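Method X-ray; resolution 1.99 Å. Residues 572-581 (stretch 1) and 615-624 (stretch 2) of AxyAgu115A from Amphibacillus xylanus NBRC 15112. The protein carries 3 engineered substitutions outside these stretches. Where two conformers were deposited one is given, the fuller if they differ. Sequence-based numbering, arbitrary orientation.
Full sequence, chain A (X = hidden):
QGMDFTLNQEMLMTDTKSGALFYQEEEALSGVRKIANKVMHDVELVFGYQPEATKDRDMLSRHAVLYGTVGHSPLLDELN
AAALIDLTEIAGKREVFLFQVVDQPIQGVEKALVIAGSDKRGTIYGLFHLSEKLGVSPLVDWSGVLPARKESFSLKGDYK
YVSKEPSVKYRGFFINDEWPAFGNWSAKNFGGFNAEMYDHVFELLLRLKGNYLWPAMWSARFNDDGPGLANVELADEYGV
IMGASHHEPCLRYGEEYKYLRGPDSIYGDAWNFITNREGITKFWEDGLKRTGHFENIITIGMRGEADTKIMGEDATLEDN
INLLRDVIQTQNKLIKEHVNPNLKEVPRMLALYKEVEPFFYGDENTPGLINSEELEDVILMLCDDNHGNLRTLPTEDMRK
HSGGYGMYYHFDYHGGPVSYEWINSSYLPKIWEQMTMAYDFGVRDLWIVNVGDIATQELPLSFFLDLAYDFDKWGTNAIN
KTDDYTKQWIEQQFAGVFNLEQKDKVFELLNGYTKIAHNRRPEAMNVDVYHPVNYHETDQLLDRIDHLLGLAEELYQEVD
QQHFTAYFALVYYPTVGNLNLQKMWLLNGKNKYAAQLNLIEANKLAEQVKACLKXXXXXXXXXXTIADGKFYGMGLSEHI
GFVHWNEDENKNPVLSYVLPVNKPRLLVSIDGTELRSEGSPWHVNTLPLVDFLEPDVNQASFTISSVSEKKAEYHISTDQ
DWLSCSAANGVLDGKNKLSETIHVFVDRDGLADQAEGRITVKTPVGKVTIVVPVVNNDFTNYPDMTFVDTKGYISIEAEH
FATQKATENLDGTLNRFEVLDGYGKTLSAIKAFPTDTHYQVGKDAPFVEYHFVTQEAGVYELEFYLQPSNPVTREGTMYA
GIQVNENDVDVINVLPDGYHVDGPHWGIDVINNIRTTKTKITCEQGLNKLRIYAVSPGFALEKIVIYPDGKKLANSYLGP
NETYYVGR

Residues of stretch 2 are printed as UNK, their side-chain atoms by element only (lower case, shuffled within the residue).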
# COMPACT_ATOMS: atom_id res chain seq x y z
N TYR A 572 17.54 -29.77 -12.04
CA TYR A 572 16.12 -29.59 -11.77
C TYR A 572 15.88 -28.77 -10.50
O TYR A 572 15.10 -27.82 -10.50
CB TYR A 572 15.44 -30.96 -11.68
CG TYR A 572 13.93 -30.89 -11.57
CD1 TYR A 572 13.13 -30.78 -12.71
CD2 TYR A 572 13.31 -30.96 -10.32
CE1 TYR A 572 11.73 -30.73 -12.59
CE2 TYR A 572 11.93 -30.90 -10.19
CZ TYR A 572 11.15 -30.80 -11.33
OH TYR A 572 9.80 -30.75 -11.20
N TYR A 573 16.52 -29.15 -9.38
CA TYR A 573 16.26 -28.44 -8.13
C TYR A 573 16.69 -26.97 -8.19
O TYR A 573 15.87 -26.10 -7.86
CB TYR A 573 16.94 -29.22 -6.98
CG TYR A 573 16.91 -28.45 -5.68
CD1 TYR A 573 15.71 -28.24 -5.01
CD2 TYR A 573 18.07 -27.91 -5.13
CE1 TYR A 573 15.66 -27.52 -3.81
CE2 TYR A 573 18.04 -27.21 -3.93
CZ TYR A 573 16.82 -27.00 -3.30
OH TYR A 573 16.77 -26.27 -2.14
N PRO A 574 17.93 -26.61 -8.58
CA PRO A 574 18.26 -25.16 -8.76
C PRO A 574 17.32 -24.42 -9.71
O PRO A 574 16.99 -23.26 -9.46
CB PRO A 574 19.68 -25.18 -9.35
CG PRO A 574 20.18 -26.52 -9.16
CD PRO A 574 19.05 -27.48 -8.94
N THR A 575 16.97 -25.01 -10.86
CA THR A 575 16.11 -24.30 -11.82
C THR A 575 14.74 -24.05 -11.24
O THR A 575 14.27 -22.91 -11.16
CB THR A 575 15.96 -25.11 -13.13
OG1 THR A 575 17.24 -25.30 -13.69
CG2 THR A 575 15.06 -24.34 -14.14
N VAL A 576 14.09 -25.12 -10.80
CA VAL A 576 12.70 -25.02 -10.38
C VAL A 576 12.61 -24.25 -9.08
O VAL A 576 11.71 -23.43 -8.89
CB VAL A 576 12.07 -26.42 -10.26
CG1 VAL A 576 10.66 -26.32 -9.65
CG2 VAL A 576 12.04 -27.13 -11.64
N GLY A 577 13.58 -24.46 -8.18
CA GLY A 577 13.55 -23.73 -6.93
C GLY A 577 13.59 -22.24 -7.15
O GLY A 577 12.78 -21.50 -6.61
N ASN A 578 14.57 -21.78 -7.93
CA ASN A 578 14.69 -20.36 -8.22
C ASN A 578 13.49 -19.84 -9.00
O ASN A 578 12.92 -18.78 -8.70
CB ASN A 578 15.95 -20.11 -9.05
CG ASN A 578 17.15 -19.71 -8.19
OD1 ASN A 578 17.09 -18.75 -7.42
ND2 ASN A 578 18.25 -20.48 -8.33
N LEU A 579 13.12 -20.55 -10.06
CA LEU A 579 12.15 -19.96 -10.97
C LEU A 579 10.72 -20.07 -10.45
O LEU A 579 9.90 -19.20 -10.75
CB LEU A 579 12.26 -20.60 -12.35
CG LEU A 579 13.61 -20.29 -13.02
CD1 LEU A 579 13.50 -20.68 -14.46
CD2 LEU A 579 13.99 -18.82 -12.93
N ASN A 580 10.40 -21.14 -9.71
CA ASN A 580 9.09 -21.17 -9.05
C ASN A 580 8.95 -20.01 -8.08
O ASN A 580 7.87 -19.39 -7.97
CB ASN A 580 8.91 -22.50 -8.34
CG ASN A 580 7.58 -22.58 -7.58
OD1 ASN A 580 6.53 -22.71 -8.19
ND2 ASN A 580 7.63 -22.49 -6.27
N LEU A 581 10.03 -19.67 -7.37
CA LEU A 581 9.96 -18.55 -6.43
C LEU A 581 9.77 -17.22 -7.16
O LEU A 581 9.01 -16.36 -6.70
CB LEU A 581 11.25 -18.50 -5.61
CG LEU A 581 11.27 -17.38 -4.56
CD1 LEU A 581 12.12 -17.92 -3.42
CD2 LEU A 581 11.95 -16.12 -5.12
N UNK A 615 4.41 -25.61 -4.09
CA UNK A 615 5.44 -26.30 -4.85
C UNK A 615 6.83 -26.03 -4.28
O UNK A 615 7.71 -26.90 -4.35
n UNK A 615 7.23 -28.19 -8.73
c UNK A 615 7.94 -29.31 -8.69
n UNK A 615 9.01 -29.43 -9.44
n UNK A 615 7.59 -30.31 -7.91
c UNK A 615 6.48 -26.43 -7.20
c UNK A 615 6.19 -27.82 -7.78
c UNK A 615 5.35 -25.89 -6.33
N UNK A 616 7.06 -24.85 -3.69
CA UNK A 616 8.36 -24.57 -3.07
C UNK A 616 8.65 -25.55 -1.93
O UNK A 616 9.79 -26.02 -1.77
c UNK A 616 8.40 -23.13 -2.54
o UNK A 616 9.63 -23.04 -0.47
o UNK A 616 10.70 -22.45 -2.30
c UNK A 616 9.67 -22.85 -1.71
N UNK A 617 7.65 -25.86 -1.12
CA UNK A 617 7.90 -26.79 -0.05
C UNK A 617 8.02 -28.22 -0.57
O UNK A 617 8.78 -29.02 -0.01
c UNK A 617 7.26 -27.16 2.38
c UNK A 617 8.75 -26.87 2.66
c UNK A 617 6.80 -26.68 1.01
o UNK A 617 9.12 -25.75 3.01
n UNK A 617 9.59 -27.90 2.52
N UNK A 618 7.32 -28.55 -1.65
CA UNK A 618 7.41 -29.90 -2.19
C UNK A 618 8.77 -30.16 -2.79
O UNK A 618 9.33 -31.24 -2.60
c UNK A 618 4.98 -30.39 -2.55
o UNK A 618 2.71 -30.84 -3.09
c UNK A 618 6.31 -30.15 -3.21
o UNK A 618 4.06 -30.26 -4.74
c UNK A 618 3.84 -30.51 -3.53
N UNK A 619 9.33 -29.19 -3.51
CA UNK A 619 10.60 -29.45 -4.16
C UNK A 619 11.73 -29.54 -3.13
O UNK A 619 12.67 -30.31 -3.33
c UNK A 619 11.91 -28.92 -6.20
c UNK A 619 12.44 -27.87 -7.10
c UNK A 619 11.30 -27.05 -4.61
c UNK A 619 10.87 -28.39 -5.23
N UNK A 620 11.66 -28.79 -2.02
CA UNK A 620 12.66 -28.91 -0.96
C UNK A 620 12.58 -30.29 -0.31
O UNK A 620 13.62 -30.94 -0.09
c UNK A 620 13.34 -28.06 1.33
c UNK A 620 12.49 -27.79 0.08
c UNK A 620 12.83 -26.42 -0.52
N UNK A 621 11.37 -30.74 0.02
CA UNK A 621 11.21 -32.06 0.61
C UNK A 621 11.74 -33.15 -0.31
O UNK A 621 12.40 -34.09 0.16
o UNK A 621 8.04 -31.07 2.01
c UNK A 621 9.74 -32.34 0.92
o UNK A 621 10.01 -31.23 3.00
c UNK A 621 9.22 -31.49 2.06
N UNK A 622 11.44 -33.05 -1.61
CA UNK A 622 11.99 -34.01 -2.56
C UNK A 622 13.51 -33.97 -2.54
O UNK A 622 14.17 -35.02 -2.53
o UNK A 622 11.29 -35.65 -7.21
c UNK A 622 11.89 -34.76 -5.02
o UNK A 622 10.33 -33.74 -6.61
c UNK A 622 11.11 -34.71 -6.38
c UNK A 622 11.43 -33.74 -3.97
N UNK A 623 14.10 -32.78 -2.48
CA UNK A 623 15.56 -32.66 -2.48
C UNK A 623 16.18 -33.34 -1.26
O UNK A 623 17.23 -33.99 -1.36
c UNK A 623 17.87 -29.96 -1.63
c UNK A 623 15.90 -31.19 -2.52
c UNK A 623 20.03 -30.03 -2.69
c UNK A 623 19.55 -30.91 -3.64
o UNK A 623 21.32 -29.60 -2.73
c UNK A 623 18.19 -31.29 -3.59
c UNK A 623 19.20 -29.55 -1.68
c UNK A 623 17.36 -30.83 -2.57
N UNK A 624 15.51 -33.23 -0.11
CA UNK A 624 15.99 -33.79 1.14
C UNK A 624 15.78 -35.29 1.24
O UNK A 624 16.34 -35.90 2.15
c UNK A 624 16.84 -31.03 2.03
n UNK A 624 16.78 -29.74 2.49
c UNK A 624 15.28 -33.08 2.31
c UNK A 624 15.69 -29.60 3.22
c UNK A 624 15.75 -31.68 2.51
n UNK A 624 15.05 -30.75 3.25
O HOH W 1 8.86 -32.80 -8.74
O HOH W 2 10.68 -22.33 -5.05

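Position 615 carries three carbons in a row, a nitrogen, then a carbon bearing two more nitrogens: a guanidinium on a long arm. One terminal nitrogen lies 2.3 Å from Tyr572 OH, near the guanidinium plane, a close approach whose poor angle keeps it from counting as a hydrogen bond, and 3.5 Å from Val576 CG1. This is Arg615, given in one of its two deposited conformers.

Position 616 has two carbons, the second carrying two oxygens. Its backbone N lies 3.5 Å from Asn580 ND2, and one of the oxygens accepts a hydrogen bond from water 2. The short acid is Asp616.

At 617, three carbons end in one oxygen and one nitrogen, an amide out of reach of stretch 1 and poorly ordered: Gln617. Position 618, three carbons with two oxygens on the last, is exposed and also out of reach: Glu618.

Position 619 holds four carbons, forked at the first, one arm two carbons long. The tip of that arm comes 3.5 Å from Val576 CG1, 3.8 Å from Gly577 N and 3.9 Å from Tyr573 CD1. A beta-branched chain with a longer arm is Ile619.

Position 620 shows one carbon carrying two more, and one of its methyls stands 4.3 Å from Tyr573 OH: Val620. Position 621, two carbons, the second carrying two oxygens, points into the open: Asp621. Its OD2 accepts a weak hydrogen bond from Gln617 NE2, one turn back.

Position 622 has three carbons, the third carrying two oxygens; its CB points sideways, but its end comes nearer stretch 1 and meets water 1. It is Glu622.

Position 623 is one carbon, then a six-carbon ring bearing an oxygen, lying over a face of the Tyr573 ring: Tyr623. The centroids are 3.8 Å apart and the planes 8° from parallel, with CE2 of Tyr573 3.4 Å from CE2 of Tyr623. Position 624, one carbon and a five-membered ring with two nitrogens, makes no contact with stretch 1: His624, whose NE2 is hydrogen-bonded elsewhere in the structure.

The helices run nearly antiparallel at 162°, their axes 9.9 Å apart at closest approach. Ile619 is the knob, seated among Tyr572, Tyr573, Val576 and Gly577. Gly577 and Asp616 are in register, their CA atoms 6.5 Å apart; an ideal CB on Gly577 would clash with Tyr573 O of its own helix, at 2.9 Å. No direct hydrogen bond crosses; polar groups meet through water instead. Water 2 donates to Gly577 O and Asp616 OD1 and accepts from Asn580 ND2, while water 1 accepts from Arg615 NH1, donates to Glu622 OE1 and binds Tyr572 OH weakly. The rule reads plainly: Ile619, with CD1 among four residues of stretch 1, and the Tyr573-Tyr623 stack are the main apolar contacts, with water joining the polar groups beside them.

Stretch 2 (615-624) RDQEIVDEYH
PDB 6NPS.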